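Local atomic coordinates of enoyl-CoA hydratase/carnithine racemase (Thermus thermophilus JL-18, PDB entry 6SL9), a protein that probably isomerises the ring-1,2-epoxide of phenylacetyl-CoA to oxepin-CoA in bacterial phenylacetic acid catabolism, as a trimeric enzyme of the crotonase family. Residues F145-L150 with E158-S163; L113-D118 with A126-A131; P164-E169 with L174-R179. All blocks are in the same frame, centred on the assembly; numbering follows the deposited sequence.

Contact 1. Residues F145-L150 with E158-S163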
ATOM      1  N   PHE A 145       0.379  -7.339   9.471  1.00 11.37           N
ATOM      2  CA  PHE A 145      -0.347  -6.058   9.305  1.00 10.61           C
ATOM      3  C   PHE A 145       0.638  -5.022   8.815  1.00 10.12           C
ATOM      4  O   PHE A 145       0.398  -4.361   7.793  1.00 11.51           O
ATOM      5  CB  PHE A 145      -1.020  -5.769  10.629  1.00 10.49           C
ATOM      6  CG  PHE A 145      -1.764  -4.452  10.666  1.00 10.55           C
ATOM      7  CD1 PHE A 145      -1.112  -3.288  11.031  1.00 11.58           C
ATOM      8  CD2 PHE A 145      -3.125  -4.367  10.441  1.00 12.01           C
ATOM      9  CE1 PHE A 145      -1.759  -2.076  11.032  1.00 12.28           C
ATOM     10  CE2 PHE A 145      -3.818  -3.151  10.535  1.00 13.29           C
ATOM     11  CZ  PHE A 145      -3.126  -1.994  10.837  1.00 13.35           C
ATOM     12  N   LEU A 146       1.711  -4.821   9.561  1.00 10.66           N
ATOM     13  CA  LEU A 146       2.616  -3.713   9.266  1.00 12.37           C
ATOM     14  C   LEU A 146       3.419  -3.896   8.005  1.00 10.99           C
ATOM     15  O   LEU A 146       3.597  -2.931   7.260  1.00 11.50           O
ATOM     16  CB  LEU A 146       3.598  -3.540  10.436  1.00 14.00           C
ATOM     17  CG  LEU A 146       3.093  -2.848  11.694  1.00 17.74           C
ATOM     18  CD1 LEU A 146       4.233  -2.811  12.681  1.00 26.68           C
ATOM     19  CD2 LEU A 146       2.613  -1.432  11.404  1.00 24.91           C
ATOM     20  N   LEU A 147       3.948  -5.087   7.751  1.00 10.69           N
ATOM     21  CA  LEU A 147       4.946  -5.174   6.672  1.00 11.20           C
ATOM     22  C   LEU A 147       4.392  -4.815   5.303  1.00 10.54           C
ATOM     23  O   LEU A 147       5.042  -4.000   4.642  1.00 11.70           O
ATOM     24  CB  LEU A 147       5.622  -6.534   6.709  1.00 10.87           C
ATOM     25  CG  LEU A 147       6.855  -6.640   5.824  1.00 11.79           C
ATOM     26  CD1 LEU A 147       7.925  -5.683   6.281  1.00 12.39           C
ATOM     27  CD2 LEU A 147       7.386  -8.058   5.901  1.00 13.00           C
ATOM     28  N   PRO A 148       3.240  -5.336   4.877  1.00 10.84           N
ATOM     29  CA  PRO A 148       2.759  -4.938   3.566  1.00 11.95           C
ATOM     30  C   PRO A 148       2.433  -3.441   3.477  1.00 11.82           C
ATOM     31  O   PRO A 148       2.625  -2.841   2.416  1.00 14.51           O
ATOM     32  CB  PRO A 148       1.531  -5.796   3.344  1.00 12.98           C
ATOM     33  CG  PRO A 148       1.545  -6.848   4.429  1.00 17.47           C
ATOM     34  CD  PRO A 148       2.381  -6.355   5.530  1.00 11.99           C
ATOM     35  N   ARG A 149       1.954  -2.845   4.582  1.00 11.71           N
ATOM     36  CA  ARG A 149       1.656  -1.391   4.575  1.00 12.16           C
ATOM     37  C   ARG A 149       2.966  -0.584   4.429  1.00 12.14           C
ATOM     38  O   ARG A 149       2.982   0.476   3.761  1.00 13.99           O
ATOM     39  CB  ARG A 149       0.917  -1.068   5.909  1.00 13.79           C
ATOM     40  CG  ARG A 149      -0.504  -1.663   5.962  1.00 14.43           C
ATOM     41  CD  ARG A 149      -1.132  -1.581   7.325  1.00 11.67           C
ATOM     42  NE  ARG A 149      -2.555  -1.817   7.420  1.00 15.08           N
ATOM     43  CZ  ARG A 149      -3.124  -2.987   7.180  1.00 14.88           C
ATOM     44  NH1 ARG A 149      -2.332  -4.042   7.033  1.00 15.16           N
ATOM     45  NH2 ARG A 149      -4.456  -3.158   7.271  1.00 19.10           N
ATOM     46  N   LEU A 150       4.048  -1.021   5.096  1.00 11.71           N
ATOM     47  CA  LEU A 150       5.310  -0.262   5.113  1.00 13.26           C
ATOM     48  C   LEU A 150       6.094  -0.451   3.819  1.00 14.77           C
ATOM     49  O   LEU A 150       6.735   0.535   3.407  1.00 19.68           O
ATOM     50  CB  LEU A 150       6.156  -0.669   6.314  1.00 13.54           C
ATOM     51  CG  LEU A 150       5.600  -0.309   7.685  1.00 11.82           C
ATOM     52  CD1 LEU A 150       6.464  -0.933   8.752  1.00 13.75           C
ATOM     53  CD2 LEU A 150       5.521   1.199   7.872  1.00 14.11           C
ATOM     54  N   GLU A 158       8.396 -11.342  -0.594  1.00 12.79           N
ATOM     55  CA  GLU A 158       9.787 -11.857  -0.637  1.00 15.30           C
ATOM     56  C   GLU A 158      10.343 -11.934   0.793  1.00 13.13           C
ATOM     57  O   GLU A 158      10.998 -12.903   1.170  1.00 13.80           O
ATOM     58  CB  GLU A 158      10.576 -10.877  -1.493  1.00 17.41           C
ATOM     59  CG  GLU A 158      12.018 -11.247  -1.724  1.00 22.86           C
ATOM     60  CD  GLU A 158      12.735 -10.325  -2.682  1.00 32.44           C
ATOM     61  OE1 GLU A 158      12.134  -9.318  -3.198  1.00 33.06           O
ATOM     62  OE2 GLU A 158      13.918 -10.627  -2.921  1.00 43.32           O
ATOM     63  N   LEU A 159      10.154 -10.857   1.562  1.00 11.84           N
ATOM     64  CA  LEU A 159      10.775 -10.774   2.887  1.00 11.04           C
ATOM     65  C   LEU A 159      10.223 -11.878   3.772  1.00 10.33           C
ATOM     66  O   LEU A 159      10.972 -12.388   4.596  1.00 12.62           O
ATOM     67  CB  LEU A 159      10.545  -9.404   3.510  1.00 12.70           C
ATOM     68  CG  LEU A 159      11.546  -8.331   3.124  1.00 19.46           C
ATOM     69  CD1 LEU A 159      12.221  -8.314   1.776  1.00 28.22           C
ATOM     70  CD2 LEU A 159      11.062  -7.010   3.642  1.00 16.95           C
ATOM     71  N   LEU A 160       8.931 -12.150   3.700  1.00 10.73           N
ATOM     72  CA  LEU A 160       8.335 -13.149   4.584  1.00 10.67           C
ATOM     73  C   LEU A 160       8.612 -14.575   4.125  1.00 12.38           C
ATOM     74  O   LEU A 160       8.907 -15.456   4.980  1.00 14.96           O
ATOM     75  CB  LEU A 160       6.823 -12.894   4.694  1.00 11.26           C
ATOM     76  CG  LEU A 160       6.454 -11.655   5.475  1.00 11.77           C
ATOM     77  CD1 LEU A 160       5.003 -11.331   5.217  1.00 12.10           C
ATOM     78  CD2 LEU A 160       6.706 -11.830   6.971  1.00 13.54           C
ATOM     79  N   LEU A 161       8.495 -14.847   2.842  1.00 11.87           N
ATOM     80  CA  LEU A 161       8.604 -16.228   2.348  1.00 13.39           C
ATOM     81  C   LEU A 161      10.060 -16.670   2.287  1.00 12.06           C
ATOM     82  O   LEU A 161      10.318 -17.859   2.596  1.00 13.50           O
ATOM     83  CB  LEU A 161       7.896 -16.374   1.001  1.00 14.70           C
ATOM     84  CG  LEU A 161       6.382 -16.100   1.021  1.00 14.28           C
ATOM     85  CD1 LEU A 161       5.851 -16.095  -0.403  1.00 16.65           C
ATOM     86  CD2 LEU A 161       5.602 -17.067   1.895  1.00 16.07           C
ATOM     87  N   LEU A 162      10.986 -15.775   1.967  1.00 12.21           N
ATOM     88  CA  LEU A 162      12.384 -16.176   1.847  1.00 13.36           C
ATOM     89  C   LEU A 162      13.227 -15.767   3.060  1.00 12.50           C
ATOM     90  O   LEU A 162      14.346 -16.221   3.155  1.00 14.12           O
ATOM     91  CB  LEU A 162      12.953 -15.574   0.563  1.00 16.57           C
ATOM     92  CG  LEU A 162      12.260 -16.034  -0.722  1.00 17.53           C
ATOM     93  CD1 LEU A 162      12.917 -15.407  -1.936  1.00 18.54           C
ATOM     94  CD2 LEU A 162      12.241 -17.562  -0.810  1.00 21.58           C
ATOM     95  N   SER A 163      12.743 -14.866   3.914  1.00 13.73           N
ATOM     96  CA  SER A 163      13.467 -14.406   5.124  1.00 12.73           C
ATOM     97  C   SER A 163      14.922 -14.039   4.842  1.00 12.73           C
ATOM     98  O   SER A 163      15.802 -14.475   5.572  1.00 13.38           O
ATOM     99  CB  SER A 163      13.339 -15.417   6.248  1.00 14.09           C
ATOM    100  OG  SER A 163      13.825 -14.925   7.475  1.00 13.69           O
TER
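Leu147 meets Leu159 and Leu160 in a small, wholly apolar contact between two helices that follow each other in the chain, 143-151 and 153-162, in the crotonase fold. One methyl makes both contacts: CD2 of Leu147 lies 3.7 Å from CG of Leu160, the two side chains reaching toward each other tip to tip, and it also sits 4.2 Å from CB of Leu159. Leu147 holds its CG anti to the backbone N (chi1 -169°), which carries the methyls out toward the other helix, where the closest CA pair, Leu147 and Leu160, stands 8.9 Å apart. Leucine suits both sides, an apolar branched end that reaches across with no polar atom to bury. Elsewhere on helix 143-151, Arg149 NH1 donates to Phe145 O over 2.9 Å, and the guanidinium lies over the Phe145 ring; NH2 of Arg149 goes on to Thr215 O of the second subunit. Around the leucine contact, Leu147 also packs on Leu176, Leu146 and Leu150 rest on Leu115 of helix 109-115, and Leu159 O accepts a hydrogen bond from Thr130, just beyond strand 127-129.

Contact 2. Residues L113-D118 with A126-A131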
ATOM      1  N   LEU A 113       8.318  -5.610  16.663  1.00 11.11           N
ATOM      2  CA  LEU A 113       8.307  -4.539  17.672  1.00 11.15           C
ATOM      3  C   LEU A 113       8.959  -3.281  17.100  1.00 11.11           C
ATOM      4  O   LEU A 113       8.474  -2.178  17.261  1.00 12.41           O
ATOM      5  CB  LEU A 113       9.009  -5.034  18.959  1.00 13.84           C
ATOM      6  CG  LEU A 113       8.224  -6.042  19.812  1.00 20.93           C
ATOM      7  CD1 LEU A 113       9.005  -6.427  21.068  1.00 31.00           C
ATOM      8  CD2 LEU A 113       6.873  -5.508  20.285  1.00 28.22           C
ATOM      9  N   ALA A 114      10.096  -3.439  16.387  1.00 10.21           N
ATOM     10  CA  ALA A 114      10.831  -2.278  15.862  1.00 11.43           C
ATOM     11  C   ALA A 114       9.922  -1.509  14.900  1.00 10.48           C
ATOM     12  O   ALA A 114       9.950  -0.261  14.848  1.00 11.46           O
ATOM     13  CB  ALA A 114      12.070  -2.743  15.152  1.00 11.96           C
ATOM     14  N   LEU A 115       9.113  -2.210  14.132  1.00  9.99           N
ATOM     15  CA  LEU A 115       8.331  -1.581  13.050  1.00 10.80           C
ATOM     16  C   LEU A 115       7.122  -0.840  13.588  1.00 10.77           C
ATOM     17  O   LEU A 115       6.516  -0.074  12.850  1.00 12.01           O
ATOM     18  CB  LEU A 115       7.938  -2.598  11.988  1.00 10.57           C
ATOM     19  CG  LEU A 115       9.114  -3.204  11.201  1.00 11.98           C
ATOM     20  CD1 LEU A 115       8.625  -4.128  10.140  1.00 13.12           C
ATOM     21  CD2 LEU A 115      10.071  -2.158  10.625  1.00 15.01           C
ATOM     22  N   TRP A 116       6.813  -0.970  14.873  1.00  9.79           N
ATOM     23  CA  TRP A 116       5.744  -0.173  15.506  1.00 10.37           C
ATOM     24  C   TRP A 116       6.182   1.249  15.818  1.00 10.33           C
ATOM     25  O   TRP A 116       5.328   2.053  16.137  1.00 11.93           O
ATOM     26  CB  TRP A 116       5.185  -0.861  16.759  1.00 11.71           C
ATOM     27  CG  TRP A 116       4.247  -1.978  16.436  1.00 11.82           C
ATOM     28  CD1 TRP A 116       4.473  -3.327  16.478  1.00 11.79           C
ATOM     29  CD2 TRP A 116       2.974  -1.789  15.818  1.00 11.15           C
ATOM     30  NE1 TRP A 116       3.391  -3.976  15.957  1.00 12.27           N
ATOM     31  CE2 TRP A 116       2.458  -3.066  15.539  1.00 11.52           C
ATOM     32  CE3 TRP A 116       2.230  -0.654  15.482  1.00 11.29           C
ATOM     33  CZ2 TRP A 116       1.228  -3.230  14.900  1.00 12.15           C
ATOM     34  CZ3 TRP A 116       1.007  -0.821  14.854  1.00 12.41           C
ATOM     35  CH2 TRP A 116       0.530  -2.092  14.572  1.00 12.69           C
ATOM     36  N   GLY A 117       7.481   1.574  15.712  1.00 10.23           N
ATOM     37  CA  GLY A 117       7.842   2.974  15.884  1.00 10.78           C
ATOM     38  C   GLY A 117       7.133   3.846  14.876  1.00 10.57           C
ATOM     39  O   GLY A 117       6.979   3.439  13.729  1.00 11.56           O
ATOM     40  N   ASP A 118       6.742   5.059  15.239  1.00 10.95           N
ATOM     41  CA  ASP A 118       6.220   6.057  14.282  1.00 11.51           C
ATOM     42  C   ASP A 118       7.310   6.584  13.384  1.00 11.80           C
ATOM     43  O   ASP A 118       7.103   6.773  12.175  1.00 12.76           O
ATOM     44  CB  ASP A 118       5.581   7.204  15.021  1.00 11.69           C
ATOM     45  CG  ASP A 118       4.423   6.794  15.863  1.00 12.53           C
ATOM     46  OD1 ASP A 118       3.532   6.092  15.352  1.00 12.95           O
ATOM     47  OD2 ASP A 118       4.425   7.154  17.067  1.00 13.01           O
ATOM     48  N   ALA A 126      23.071  -2.558  11.782  1.00 14.41           N
ATOM     49  CA  ALA A 126      21.834  -3.212  12.234  1.00 13.87           C
ATOM     50  C   ALA A 126      21.280  -4.050  11.082  1.00 13.41           C
ATOM     51  O   ALA A 126      21.646  -3.838   9.936  1.00 14.97           O
ATOM     52  CB  ALA A 126      20.824  -2.202  12.718  1.00 15.88           C
ATOM     53  N   SER A 127      20.299  -4.894  11.356  1.00 13.11           N
ATOM     54  CA  SER A 127      19.729  -5.754  10.310  1.00 14.04           C
ATOM     55  C   SER A 127      18.325  -6.116  10.694  1.00 11.20           C
ATOM     56  O   SER A 127      17.948  -6.070  11.851  1.00 13.30           O
ATOM     57  CB  SER A 127      20.611  -6.924  10.088  1.00 16.18           C
ATOM     58  OG  SER A 127      20.715  -7.711  11.238  1.00 16.41           O
ATOM     59  N   PHE A 128      17.575  -6.503   9.672  1.00 12.23           N
ATOM     60  CA  PHE A 128      16.178  -6.917   9.841  1.00 11.59           C
ATOM     61  C   PHE A 128      15.969  -8.252   9.147  1.00 11.53           C
ATOM     62  O   PHE A 128      16.309  -8.383   7.951  1.00 14.65           O
ATOM     63  CB  PHE A 128      15.223  -5.894   9.195  1.00 12.25           C
ATOM     64  CG  PHE A 128      15.281  -4.531   9.830  1.00 14.68           C
ATOM     65  CD1 PHE A 128      16.295  -3.640   9.516  1.00 17.41           C
ATOM     66  CD2 PHE A 128      14.342  -4.173  10.779  1.00 16.05           C
ATOM     67  CE1 PHE A 128      16.374  -2.420  10.166  1.00 17.92           C
ATOM     68  CE2 PHE A 128      14.399  -2.924  11.385  1.00 16.99           C
ATOM     69  CZ  PHE A 128      15.415  -2.064  11.064  1.00 17.71           C
ATOM     70  N   THR A 129      15.390  -9.212   9.846  1.00 10.31           N
ATOM     71  CA  THR A 129      15.112 -10.536   9.235  1.00 11.27           C
ATOM     72  C   THR A 129      13.723 -10.973   9.738  1.00 10.79           C
ATOM     73  O   THR A 129      13.517 -11.018  10.938  1.00 11.81           O
ATOM     74  CB  THR A 129      16.225 -11.526   9.595  1.00 15.68           C
ATOM     75  OG1 THR A 129      17.553 -11.034   9.369  1.00 18.64           O
ATOM     76  CG2 THR A 129      15.965 -12.741   8.736  1.00 16.91           C
ATOM     77  N   THR A 130      12.827 -11.314   8.839  1.00 10.48           N
ATOM     78  CA  THR A 130      11.490 -11.696   9.320  1.00  9.93           C
ATOM     79  C   THR A 130      11.578 -12.951  10.176  1.00 10.21           C
ATOM     80  O   THR A 130      10.871 -13.034  11.182  1.00 11.00           O
ATOM     81  CB  THR A 130      10.491 -11.819   8.159  1.00 10.66           C
ATOM     82  OG1 THR A 130      10.957 -12.878   7.287  1.00 11.51           O
ATOM     83  CG2 THR A 130      10.274 -10.517   7.414  1.00 11.80           C
ATOM     84  N   ALA A 131      12.383 -13.932   9.787  1.00 11.05           N
ATOM     85  CA  ALA A 131      12.808 -15.098  10.591  1.00 11.47           C
ATOM     86  C   ALA A 131      11.761 -16.178  10.842  1.00 11.01           C
ATOM     87  O   ALA A 131      12.148 -17.354  10.909  1.00 11.72           O
ATOM     88  CB  ALA A 131      13.390 -14.647  11.930  1.00 12.27           C
TER
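Phe128, on the central strand of the small three-stranded sheet in this crotonase fold, points its ring at the C-terminal end of helix 109-115, where Ala114 and Leu115 receive it. The contact is buried and hydrophobic, and it ties that sheet to a helix packed beside the main one. With chi1 at -63°, the phenyl ring stands away from its strand and presents CE2 to the helix. Ala114 CB meets the ring at its edge, near the ring plane; the same methyl also touches Val100 and Val102 of strand 98-102, so a small side chain suits a place between ring and sheet. Leu115 comes at the ring obliquely. It leaves the helix without aiming at the strand; CD1 continues the chain anti to CA (chi2 -177°), and the other branch, CD2, is the one turned to the ring. The rest of its side chain packs on Leu143, Leu146 and Leu150 of helix 143-151. A flat, wide phenylalanine thus spans a 9.3 Å separation between its own CA and that of Ala114, and also touches Val102 and Val177. On the strand itself, Phe128 pairs by backbone hydrogen bonding with Leu166, while Ser127 and Thr129 bond to Ala106. The ring's CE2 is the atom shared by both helix residues, at 4.4 Å from Ala114 CB and 4.5 Å from Leu115 CD2.

Contact 3. Residues P164-E169 with L174-R179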
ATOM      1  N   PRO A 164      15.211 -13.174   3.862  1.00 12.07           N
ATOM      2  CA  PRO A 164      16.548 -12.627   3.728  1.00 12.56           C
ATOM      3  C   PRO A 164      16.890 -11.753   4.930  1.00 13.68           C
ATOM      4  O   PRO A 164      16.015 -11.194   5.593  1.00 14.84           O
ATOM      5  CB  PRO A 164      16.447 -11.780   2.456  1.00 13.34           C
ATOM      6  CG  PRO A 164      15.020 -11.331   2.449  1.00 14.11           C
ATOM      7  CD  PRO A 164      14.267 -12.549   2.912  1.00 13.31           C
ATOM      8  N   ARG A 165      18.173 -11.601   5.168  1.00 12.96           N
ATOM      9  CA  ARG A 165      18.686 -10.630   6.138  1.00 13.92           C
ATOM     10  C   ARG A 165      18.876  -9.334   5.389  1.00 14.11           C
ATOM     11  O   ARG A 165      19.606  -9.294   4.413  1.00 18.22           O
ATOM     12  CB  ARG A 165      20.046 -11.079   6.667  1.00 16.16           C
ATOM     13  CG  ARG A 165      20.712 -10.008   7.531  1.00 20.44           C
ATOM     14  CD  ARG A 165      22.169 -10.363   7.674  1.00 22.22           C
ATOM     15  NE  ARG A 165      22.856  -9.428   8.544  1.00 21.87           N
ATOM     16  CZ  ARG A 165      23.376  -8.248   8.197  1.00 22.49           C
ATOM     17  NH1 ARG A 165      24.029  -7.528   9.102  1.00 24.18           N
ATOM     18  NH2 ARG A 165      23.205  -7.754   6.980  1.00 23.61           N
ATOM     19  N   LEU A 166      18.257  -8.285   5.863  1.00 13.66           N
ATOM     20  CA  LEU A 166      18.387  -6.952   5.273  1.00 14.30           C
ATOM     21  C   LEU A 166      19.339  -6.094   6.096  1.00 13.49           C
ATOM     22  O   LEU A 166      19.195  -5.971   7.307  1.00 14.75           O
ATOM     23  CB  LEU A 166      17.035  -6.279   5.242  1.00 15.56           C
ATOM     24  CG  LEU A 166      15.919  -7.065   4.602  1.00 22.40           C
ATOM     25  CD1 LEU A 166      14.648  -6.283   4.649  1.00 31.89           C
ATOM     26  CD2 LEU A 166      16.277  -7.362   3.204  1.00 26.52           C
ATOM     27  N   SER A 167      20.253  -5.429   5.417  1.00 13.71           N
ATOM     28  CA  SER A 167      21.124  -4.396   6.011  1.00 14.63           C
ATOM     29  C   SER A 167      20.296  -3.155   6.356  1.00 13.72           C
ATOM     30  O   SER A 167      19.154  -2.952   5.891  1.00 13.68           O
ATOM     31  CB  SER A 167      22.222  -4.045   5.074  1.00 14.80           C
ATOM     32  OG  SER A 167      21.670  -3.345   4.002  1.00 17.02           O
ATOM     33  N   ALA A 168      20.898  -2.272   7.135  1.00 14.65           N
ATOM     34  CA  ALA A 168      20.244  -0.989   7.476  1.00 14.69           C
ATOM     35  C   ALA A 168      19.959  -0.227   6.178  1.00 13.00           C
ATOM     36  O   ALA A 168      18.906   0.410   6.065  1.00 13.64           O
ATOM     37  CB  ALA A 168      21.150  -0.212   8.386  1.00 16.79           C
ATOM     38  N   GLU A 169      20.923  -0.219   5.269  1.00 13.08           N
ATOM     39  CA  GLU A 169      20.759   0.556   4.020  1.00 15.24           C
ATOM     40  C   GLU A 169      19.630  -0.021   3.161  1.00 14.47           C
ATOM     41  O   GLU A 169      18.830   0.733   2.552  1.00 16.10           O
ATOM     42  CB  GLU A 169      22.092   0.640   3.274  1.00 17.90           C
ATOM     43  CG  GLU A 169      23.216   1.304   4.090  1.00 20.60           C
ATOM     44  CD  GLU A 169      24.014   0.456   5.090  1.00 19.67           C
ATOM     45  OE1 GLU A 169      24.959   1.031   5.666  1.00 33.68           O
ATOM     46  OE2 GLU A 169      23.706  -0.739   5.294  1.00 20.40           O
ATOM     47  N   LEU A 174      13.643   0.383   1.591  1.00 16.88           N
ATOM     48  CA  LEU A 174      12.295  -0.230   1.585  1.00 17.87           C
ATOM     49  C   LEU A 174      11.285   0.569   2.402  1.00 19.85           C
ATOM     50  O   LEU A 174      10.065   0.280   2.200  1.00 21.68           O
ATOM     51  CB  LEU A 174      12.408  -1.644   2.169  1.00 18.40           C
ATOM     52  CG  LEU A 174      13.210  -2.634   1.334  1.00 21.05           C
ATOM     53  CD1 LEU A 174      13.093  -4.008   1.928  1.00 30.39           C
ATOM     54  CD2 LEU A 174      12.765  -2.638  -0.140  1.00 29.57           C
ATOM     55  N   GLY A 175      11.723   1.469   3.291  1.00 19.07           N
ATOM     56  CA  GLY A 175      10.817   2.105   4.278  1.00 19.05           C
ATOM     57  C   GLY A 175      10.740   1.384   5.611  1.00 16.80           C
ATOM     58  O   GLY A 175      10.000   1.852   6.504  1.00 19.51           O
ATOM     59  N   LEU A 176      11.510   0.347   5.857  1.00 13.29           N
ATOM     60  CA  LEU A 176      11.549  -0.238   7.225  1.00 13.53           C
ATOM     61  C   LEU A 176      12.099   0.770   8.225  1.00 13.62           C
ATOM     62  O   LEU A 176      11.667   0.755   9.408  1.00 14.26           O
ATOM     63  CB  LEU A 176      12.387  -1.499   7.221  1.00 13.83           C
ATOM     64  CG  LEU A 176      11.817  -2.648   6.400  1.00 14.20           C
ATOM     65  CD1 LEU A 176      12.755  -3.826   6.429  1.00 16.22           C
ATOM     66  CD2 LEU A 176      10.414  -3.061   6.815  1.00 18.28           C
ATOM     67  N   VAL A 177      13.020   1.621   7.796  1.00 12.48           N
ATOM     68  CA  VAL A 177      13.454   2.752   8.665  1.00 11.90           C
ATOM     69  C   VAL A 177      13.420   4.034   7.860  1.00 12.00           C
ATOM     70  O   VAL A 177      13.416   3.975   6.609  1.00 14.68           O
ATOM     71  CB  VAL A 177      14.830   2.512   9.297  1.00 13.15           C
ATOM     72  CG1 VAL A 177      14.827   1.317  10.237  1.00 15.06           C
ATOM     73  CG2 VAL A 177      15.894   2.442   8.244  1.00 13.24           C
ATOM     74  N   HIS A 178      13.418   5.155   8.571  1.00 12.88           N
ATOM     75  CA  HIS A 178      13.434   6.515   7.986  1.00 12.57           C
ATOM     76  C   HIS A 178      14.845   7.098   7.856  1.00 13.15           C
ATOM     77  O   HIS A 178      15.014   8.003   7.066  1.00 15.46           O
ATOM     78  CB  HIS A 178      12.538   7.436   8.806  1.00 11.98           C
ATOM     79  CG  HIS A 178      11.098   6.992   8.841  1.00 11.95           C
ATOM     80  ND1 HIS A 178      10.566   6.410   9.961  1.00 11.78           N
ATOM     81  CD2 HIS A 178      10.121   7.083   7.903  1.00 15.15           C
ATOM     82  CE1 HIS A 178       9.279   6.193   9.681  1.00 13.37           C
ATOM     83  NE2 HIS A 178       8.993   6.545   8.418  1.00 14.44           N
ATOM     84  N   ARG A 179      15.782   6.630   8.664  1.00 13.65           N
ATOM     85  CA  ARG A 179      17.145   7.179   8.704  1.00 13.91           C
ATOM     86  C   ARG A 179      18.114   6.080   9.133  1.00 13.04           C
ATOM     87  O   ARG A 179      17.754   5.260   9.964  1.00 14.34           O
ATOM     88  CB  ARG A 179      17.255   8.347   9.683  1.00 18.86           C
ATOM     89  CG  ARG A 179      18.504   9.195   9.484  1.00 23.57           C
ATOM     90  CD  ARG A 179      18.623  10.571  10.107  1.00 36.27           C
ATOM     91  NE  ARG A 179      17.488  11.180  10.774  1.00 33.95           N
ATOM     92  CZ  ARG A 179      17.608  11.909  11.905  1.00 34.94           C
ATOM     93  NH1 ARG A 179      16.540  12.471  12.455  1.00 33.77           N
ATOM     94  NH2 ARG A 179      18.778  12.003  12.524  1.00 40.71           N
TER
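Residues 164-169 run from an extended, weakly bonded strand at 166-167 into the first turn of helix 168-174. The segment 174-179 starts on the last residue of that helix and continues as an irregular loop, so the two segments bracket a short helix. Ser167 occupies the N-cap, its side chain capping a backbone N just beyond Glu169, a role for which a short hydroxyl is well made; its own N donates to OE2 of Glu170, the reciprocal pairing of a capping box. At the other end Gly175 breaks the helix with positive phi (92°) in a Schellman motif, a backbone shape that leaves a beta carbon no room beside the carbonyl O of Leu174, which is why glycine suits it. The chain then turns back until Val177 and Ala168 have their CA atoms 7.8 Å apart. Between these backbones, Leu166 meets two leucines through a single methyl: its CD1 lies 3.6 Å from CD1 of Leu176 and 3.9 Å from CD1 of Leu174. Leu166 crosses each of them at about a right angle, so contact is made at the branch ends and not along the chains. Its chi1 of -52° sets CG anti to the carbonyl carbon, which turns CD1 toward Leu174 at the helix end and Leu176 in the loop. Val177 adds a lighter touch, with CG2 4.2 Å from Ala168 O, and lies against Ala122. Arg120 bonds the loop through NE to Leu176 O and NH2 to Gly175 O. What results is a strand-helix-loop connection, capped at both helix ends, that carries the crotonase chain from its small sheet to edge strand 179-181 of the main sheet.

How the contacts relate
All three contacts are mainly buried and apolar, yet they differ in depth. Contact 2 is nearest the centre of the chain, about 9 Å from it to the contact's centre, whereas contacts 1 and 3 lie further out, about 16 and 15 Å; contact 3 comes nearer the surface at partly exposed Leu174. Contact 1 joins helix to helix, contact 2 strand to helix by an aromatic ring, and contact 3 a strand and helix start to a helix end and loop. They form one continuous body: contacts 2 and 3 share the small sheet, Leu159 packs on Leu166 between contacts 1 and 3, and Ser163 OG with Ala131 N ties contact 1 to contact 2. Each also touches the third subunit.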